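Local coordinates for protein pentafunctional AROM polypeptide (PDB 5SWV) that carries out steps of the shikimate pathway, this fragment probably providing its 3-dehydroquinate dehydratase and shikimate dehydrogenase activities, at residues L406-S409 with Y410-Q413; T288-V291 with D292-Q295. All blocks are in the same frame, centred on the assembly; numbering follows the deposited sequence.

Contact 1. Residues L406-S409 with Y410-Q413; sequences LANS and YRVQ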
ATOM      1  N   LEU A 406       1.089  25.080  29.318  1.00 41.96           N
ATOM      2  CA  LEU A 406       1.198  23.725  29.815  1.00 42.44           C
ATOM      3  C   LEU A 406      -0.130  22.992  29.777  1.00 41.57           C
ATOM      4  O   LEU A 406      -0.162  21.818  29.420  1.00 42.00           O
ATOM      5  CB  LEU A 406       1.711  23.719  31.256  1.00 44.42           C
ATOM      6  CG  LEU A 406       3.183  24.073  31.458  1.00 46.24           C
ATOM      7  CD1 LEU A 406       3.477  24.286  32.941  1.00 46.87           C
ATOM      8  CD2 LEU A 406       4.075  22.985  30.868  1.00 46.72           C
ATOM      9  N   ALA A 407      -1.213  23.668  30.165  1.00 40.52           N
ATOM     10  CA  ALA A 407      -2.542  23.039  30.214  1.00 39.94           C
ATOM     11  C   ALA A 407      -2.962  22.459  28.852  1.00 40.09           C
ATOM     12  O   ALA A 407      -3.574  21.399  28.793  1.00 39.74           O
ATOM     13  CB  ALA A 407      -3.584  24.025  30.719  1.00 39.14           C
ATOM     14  N   ASN A 408      -2.630  23.171  27.778  1.00 40.88           N
ATOM     15  CA  ASN A 408      -2.848  22.687  26.423  1.00 42.04           C
ATOM     16  C   ASN A 408      -2.121  21.365  26.178  1.00 41.82           C
ATOM     17  O   ASN A 408      -2.745  20.397  25.762  1.00 41.89           O
ATOM     18  CB  ASN A 408      -2.407  23.736  25.382  1.00 43.05           C
ATOM     19  CG  ASN A 408      -3.503  24.744  25.049  1.00 43.75           C
ATOM     20  OD1 ASN A 408      -4.601  24.370  24.633  1.00 44.70           O
ATOM     21  ND2 ASN A 408      -3.197  26.027  25.193  1.00 44.18           N
ATOM     22  N   SER A 409      -0.819  21.328  26.457  1.00 41.58           N
ATOM     23  CA  SER A 409      -0.014  20.126  26.247  1.00 41.41           C
ATOM     24  C   SER A 409      -0.487  18.968  27.117  1.00 43.23           C
ATOM     25  O   SER A 409      -0.515  17.818  26.666  1.00 44.61           O
ATOM     26  CB  SER A 409       1.461  20.390  26.534  1.00 40.66           C
ATOM     27  OG  SER A 409       1.962  21.448  25.754  1.00 39.80           O
ATOM     28  N   TYR A 410      -0.858  19.270  28.355  1.00 45.17           N
ATOM     29  CA  TYR A 410      -1.386  18.258  29.272  1.00 47.15           C
ATOM     30  C   TYR A 410      -2.689  17.632  28.794  1.00 45.24           C
ATOM     31  O   TYR A 410      -2.871  16.441  28.919  1.00 44.27           O
ATOM     32  CB  TYR A 410      -1.546  18.817  30.703  1.00 50.82           C
ATOM     33  CG  TYR A 410      -0.267  18.750  31.520  1.00 55.07           C
ATOM     34  CD1 TYR A 410       0.357  17.520  31.747  1.00 57.94           C
ATOM     35  CD2 TYR A 410       0.320  19.904  32.063  1.00 57.92           C
ATOM     36  CE1 TYR A 410       1.531  17.434  32.467  1.00 60.87           C
ATOM     37  CE2 TYR A 410       1.496  19.827  32.795  1.00 60.29           C
ATOM     38  CZ  TYR A 410       2.092  18.582  32.988  1.00 62.42           C
ATOM     39  OH  TYR A 410       3.253  18.442  33.703  1.00 66.82           O
ATOM     40  N   ARG A 411      -3.583  18.425  28.235  1.00 44.80           N
ATOM     41  CA  ARG A 411      -4.834  17.890  27.717  1.00 45.75           C
ATOM     42  C   ARG A 411      -4.582  16.805  26.633  1.00 44.58           C
ATOM     43  O   ARG A 411      -5.230  15.737  26.604  1.00 43.51           O
ATOM     44  CB  ARG A 411      -5.676  19.028  27.143  1.00 47.66           C
ATOM     45  CG  ARG A 411      -7.092  18.616  26.791  1.00 50.04           C
ATOM     46  CD  ARG A 411      -7.546  19.210  25.475  1.00 52.17           C
ATOM     47  NE  ARG A 411      -7.581  20.664  25.603  1.00 55.13           N
ATOM     48  CZ  ARG A 411      -6.871  21.541  24.888  1.00 56.78           C
ATOM     49  NH1 ARG A 411      -6.040  21.164  23.905  1.00 56.82           N
ATOM     50  NH2 ARG A 411      -7.021  22.837  25.154  1.00 57.81           N
ATOM     51  N   VAL A 412      -3.624  17.101  25.764  1.00 42.47           N
ATOM     52  CA  VAL A 412      -3.223  16.198  24.710  1.00 41.05           C
ATOM     53  C   VAL A 412      -2.513  14.986  25.280  1.00 40.62           C
ATOM     54  O   VAL A 412      -2.815  13.866  24.896  1.00 39.99           O
ATOM     55  CB  VAL A 412      -2.277  16.897  23.728  1.00 40.70           C
ATOM     56  CG1 VAL A 412      -1.721  15.900  22.716  1.00 40.60           C
ATOM     57  CG2 VAL A 412      -2.996  18.045  23.032  1.00 40.82           C
ATOM     58  N   GLN A 413      -1.545  15.217  26.163  1.00 40.39           N
ATOM     59  CA  GLN A 413      -0.772  14.126  26.759  1.00 40.38           C
ATOM     60  C   GLN A 413      -1.692  13.089  27.418  1.00 40.21           C
ATOM     61  O   GLN A 413      -1.496  11.888  27.250  1.00 39.23           O
ATOM     62  CB  GLN A 413       0.243  14.672  27.788  1.00 40.60           C
ATOM     63  CG  GLN A 413       1.095  13.610  28.503  1.00 40.24           C
ATOM     64  CD  GLN A 413       2.090  14.204  29.486  1.00 40.04           C
ATOM     65  OE1 GLN A 413       1.700  14.812  30.486  1.00 40.52           O
ATOM     66  NE2 GLN A 413       3.381  14.028  29.214  1.00 39.70           N
TER
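Asn408 and Arg411 lie side by side on neighbouring turns of helix 406-413 and point the same way. Arg411 NH2 donates to Asn408 OD1 at 2.9 Å. The bond is bent, with an N-H...acceptor angle of 139°. The amide and guanidinium planes stand 68° apart, and OD1 sits out of the guanidinium plane. The aliphatic chain of Arg411 leaves with CG anti to the backbone N (chi1 -170°). Bends at chi2 and chi3 then fold it back toward the preceding turn. One face of the guanidinium is thereby turned to the backbone O of Asn408. The other amide atom, Asn408 ND2, makes a weak hydrogen bond to Thr405 OG1, so both ends of this amide are engaged.

The helix is the crossover of the beta-alpha-beta unit between strands 398-403 and 422-426. The parallel sheet order 3-2-1-4-5-6 is that of a Rossmann fold, consistent with the nucleotide-binding domain of shikimate dehydrogenases. The i to i+4 backbone bonds of the helix include Tyr410 N to Leu406 O at 2.8 Å and Gln413 N to Ser409 O, also at 2.8 Å.

On another side of the helix, the Tyr410 ring extends outward beside the Leu406 side chain. Its CD2 and CE2 are turned to Leu406 CB, and CD2 meets that atom at 4.1 Å, an apolar contact one turn apart. The backbone N of Ala407 lies at the ring edge, near its plane. Tyr410 and Ser409 also touch Ile424 of strand 422-426. Ser409 OG is set beside its own backbone N and hydrogen-bonds Asn403 ND2, which satisfies this buried hydroxyl. Val412 faces inward onto Leu401, Ser384 and Ile388. Its CG2 lies 3.6 Å from Asn408 O, which also accepts a weak bond from Val412 N at 3.4 Å.

Contact 2. Residues T288-V291 with D292-Q295; sequences TDTV and DEVQ
Thr290 and Glu293 cross at about a right angle, and the extended side chain of Glu293 reaches back to the start of the turn. Glu293 OE2 takes the backbone N of Thr290 at 2.9 Å, nearly straight at 161° and close to the C-O axis. Thr290 OG1 donates to the same oxygen at 3.1 Å, on the anti side and slightly out of the carboxylate plane. This is a capping box, with Thr290 as N-cap of the 3-10 turn 292-294 that leads into helix 295-298. Its hydroxyl half is the weak one. Thr290 chi1 of 77° sets OG1 between its backbone N and carbonyl carbon, where Asp292 N and Glu293 N both reach it weakly.

Thr288 slides past Glu293 in the opposite direction, with its CG2 3.9 Å from Glu293 CB. Its OG1 turns instead to Thr290 O at 2.6 Å. Val294 lies across Thr288 at about a right angle, and Val294 N bonds Val291 O at 3.3 Å. A water links Asp289 N to Glu293 OE1. These donors would tend to favour a charged Glu293, partly offset by the nearby carboxylate of Asp289, itself salt-bridged to Lys259.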
ATOM      1  N   THR A 288     -24.878  19.576   2.739  1.00 46.63           N
ATOM      2  CA  THR A 288     -26.182  19.579   3.401  1.00 47.09           C
ATOM      3  C   THR A 288     -26.207  20.442   4.651  1.00 48.06           C
ATOM      4  O   THR A 288     -25.177  20.650   5.291  1.00 48.15           O
ATOM      5  CB  THR A 288     -26.649  18.172   3.788  1.00 46.45           C
ATOM      6  OG1 THR A 288     -25.734  17.614   4.740  1.00 46.29           O
ATOM      7  CG2 THR A 288     -26.765  17.282   2.558  1.00 45.70           C
ATOM      8  N   ASP A 289     -27.411  20.913   4.983  1.00 48.95           N
ATOM      9  CA  ASP A 289     -27.648  21.820   6.110  1.00 49.37           C
ATOM     10  C   ASP A 289     -27.679  21.089   7.443  1.00 48.09           C
ATOM     11  O   ASP A 289     -27.247  21.632   8.467  1.00 47.20           O
ATOM     12  CB  ASP A 289     -28.961  22.601   5.902  1.00 50.33           C
ATOM     13  CG  ASP A 289     -28.842  23.685   4.833  1.00 51.07           C
ATOM     14  OD1 ASP A 289     -27.726  24.184   4.571  1.00 51.50           O
ATOM     15  OD2 ASP A 289     -29.880  24.051   4.257  1.00 51.52           O
ATOM     16  N   THR A 290     -28.219  19.877   7.422  1.00 47.93           N
ATOM     17  CA  THR A 290     -28.140  18.961   8.546  1.00 48.25           C
ATOM     18  C   THR A 290     -27.352  17.730   8.130  1.00 48.13           C
ATOM     19  O   THR A 290     -27.183  17.446   6.945  1.00 49.31           O
ATOM     20  CB  THR A 290     -29.539  18.533   9.087  1.00 48.34           C
ATOM     21  OG1 THR A 290     -30.142  17.557   8.223  1.00 49.11           O
ATOM     22  CG2 THR A 290     -30.470  19.733   9.227  1.00 48.25           C
ATOM     23  N   VAL A 291     -26.880  17.000   9.130  1.00 47.91           N
ATOM     24  CA  VAL A 291     -26.258  15.696   8.924  1.00 47.08           C
ATOM     25  C   VAL A 291     -27.268  14.610   8.531  1.00 47.22           C
ATOM     26  O   VAL A 291     -26.895  13.607   7.930  1.00 45.81           O
ATOM     27  CB  VAL A 291     -25.491  15.254  10.195  1.00 46.56           C
ATOM     28  CG1 VAL A 291     -26.448  14.806  11.302  1.00 47.12           C
ATOM     29  CG2 VAL A 291     -24.478  14.166   9.863  1.00 46.03           C
ATOM     30  N   ASP A 292     -28.535  14.798   8.881  1.00 48.77           N
ATOM     31  CA  ASP A 292     -29.534  13.736   8.711  1.00 50.25           C
ATOM     32  C   ASP A 292     -29.943  13.532   7.277  1.00 49.21           C
ATOM     33  O   ASP A 292     -30.426  12.459   6.921  1.00 48.61           O
ATOM     34  CB  ASP A 292     -30.754  14.015   9.570  1.00 52.05           C
ATOM     35  CG  ASP A 292     -30.414  13.986  11.024  1.00 54.02           C
ATOM     36  OD1 ASP A 292     -30.245  12.856  11.542  1.00 56.37           O
ATOM     37  OD2 ASP A 292     -30.248  15.086  11.615  1.00 54.74           O
ATOM     38  N   GLU A 293     -29.718  14.563   6.467  1.00 49.13           N
ATOM     39  CA  GLU A 293     -29.983  14.522   5.043  1.00 49.17           C
ATOM     40  C   GLU A 293     -29.035  13.601   4.263  1.00 48.57           C
ATOM     41  O   GLU A 293     -29.340  13.264   3.121  1.00 49.09           O
ATOM     42  CB  GLU A 293     -29.944  15.944   4.460  1.00 50.38           C
ATOM     43  CG  GLU A 293     -31.073  16.853   4.950  1.00 51.02           C
ATOM     44  CD  GLU A 293     -30.818  18.329   4.653  1.00 51.96           C
ATOM     45  OE1 GLU A 293     -31.318  18.831   3.634  1.00 52.00           O
ATOM     46  OE2 GLU A 293     -30.115  18.999   5.435  1.00 53.23           O
ATOM     47  N   VAL A 294     -27.915  13.177   4.859  1.00 47.82           N
ATOM     48  CA  VAL A 294     -26.981  12.266   4.175  1.00 47.87           C
ATOM     49  C   VAL A 294     -27.409  10.795   4.253  1.00 48.41           C
ATOM     50  O   VAL A 294     -26.849   9.955   3.559  1.00 47.39           O
ATOM     51  CB  VAL A 294     -25.511  12.398   4.676  1.00 47.82           C
ATOM     52  CG1 VAL A 294     -25.099  13.863   4.846  1.00 46.79           C
ATOM     53  CG2 VAL A 294     -25.267  11.602   5.962  1.00 48.30           C
ATOM     54  N   GLN A 295     -28.385  10.483   5.101  1.00 50.29           N
ATOM     55  CA  GLN A 295     -28.813   9.098   5.304  1.00 51.73           C
ATOM     56  C   GLN A 295     -29.382   8.423   4.047  1.00 51.53           C
ATOM     57  O   GLN A 295     -29.181   7.220   3.854  1.00 51.03           O
ATOM     58  CB  GLN A 295     -29.834   9.021   6.437  1.00 53.15           C
ATOM     59  CG  GLN A 295     -30.057   7.608   6.943  1.00 55.02           C
ATOM     60  CD  GLN A 295     -30.922   7.558   8.185  1.00 57.08           C
ATOM     61  OE1 GLN A 295     -31.710   8.475   8.465  1.00 57.54           O
ATOM     62  NE2 GLN A 295     -30.788   6.476   8.939  1.00 57.61           N
TER
HETATM   63  O   HOH W   1     -29.316  20.729   3.037  1.00 40.40           O

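Both contacts are local and only partly buried, but they belong to different parts of the shikimate dehydrogenase portion. Contact 1 lies within one helix on the parallel Rossmann sheet. Ser409 and Val412 are its buried residues, while Tyr410 and Arg411 are exposed. Contact 2 lies in the loop leaving strand 282-285, an outermost strand of the mixed sheet. There Thr288 and Val294 are buried, and Thr290 is exposed. The centres are 34 Å apart, and the contacts share no element. In contact 1 backbone i to i+4 bonds run through the contact, and the amide-guanidinium pair lies beside the loop at Ala380. In contact 2 a carboxylate and a hydroxyl supplement the backbone where the turn begins.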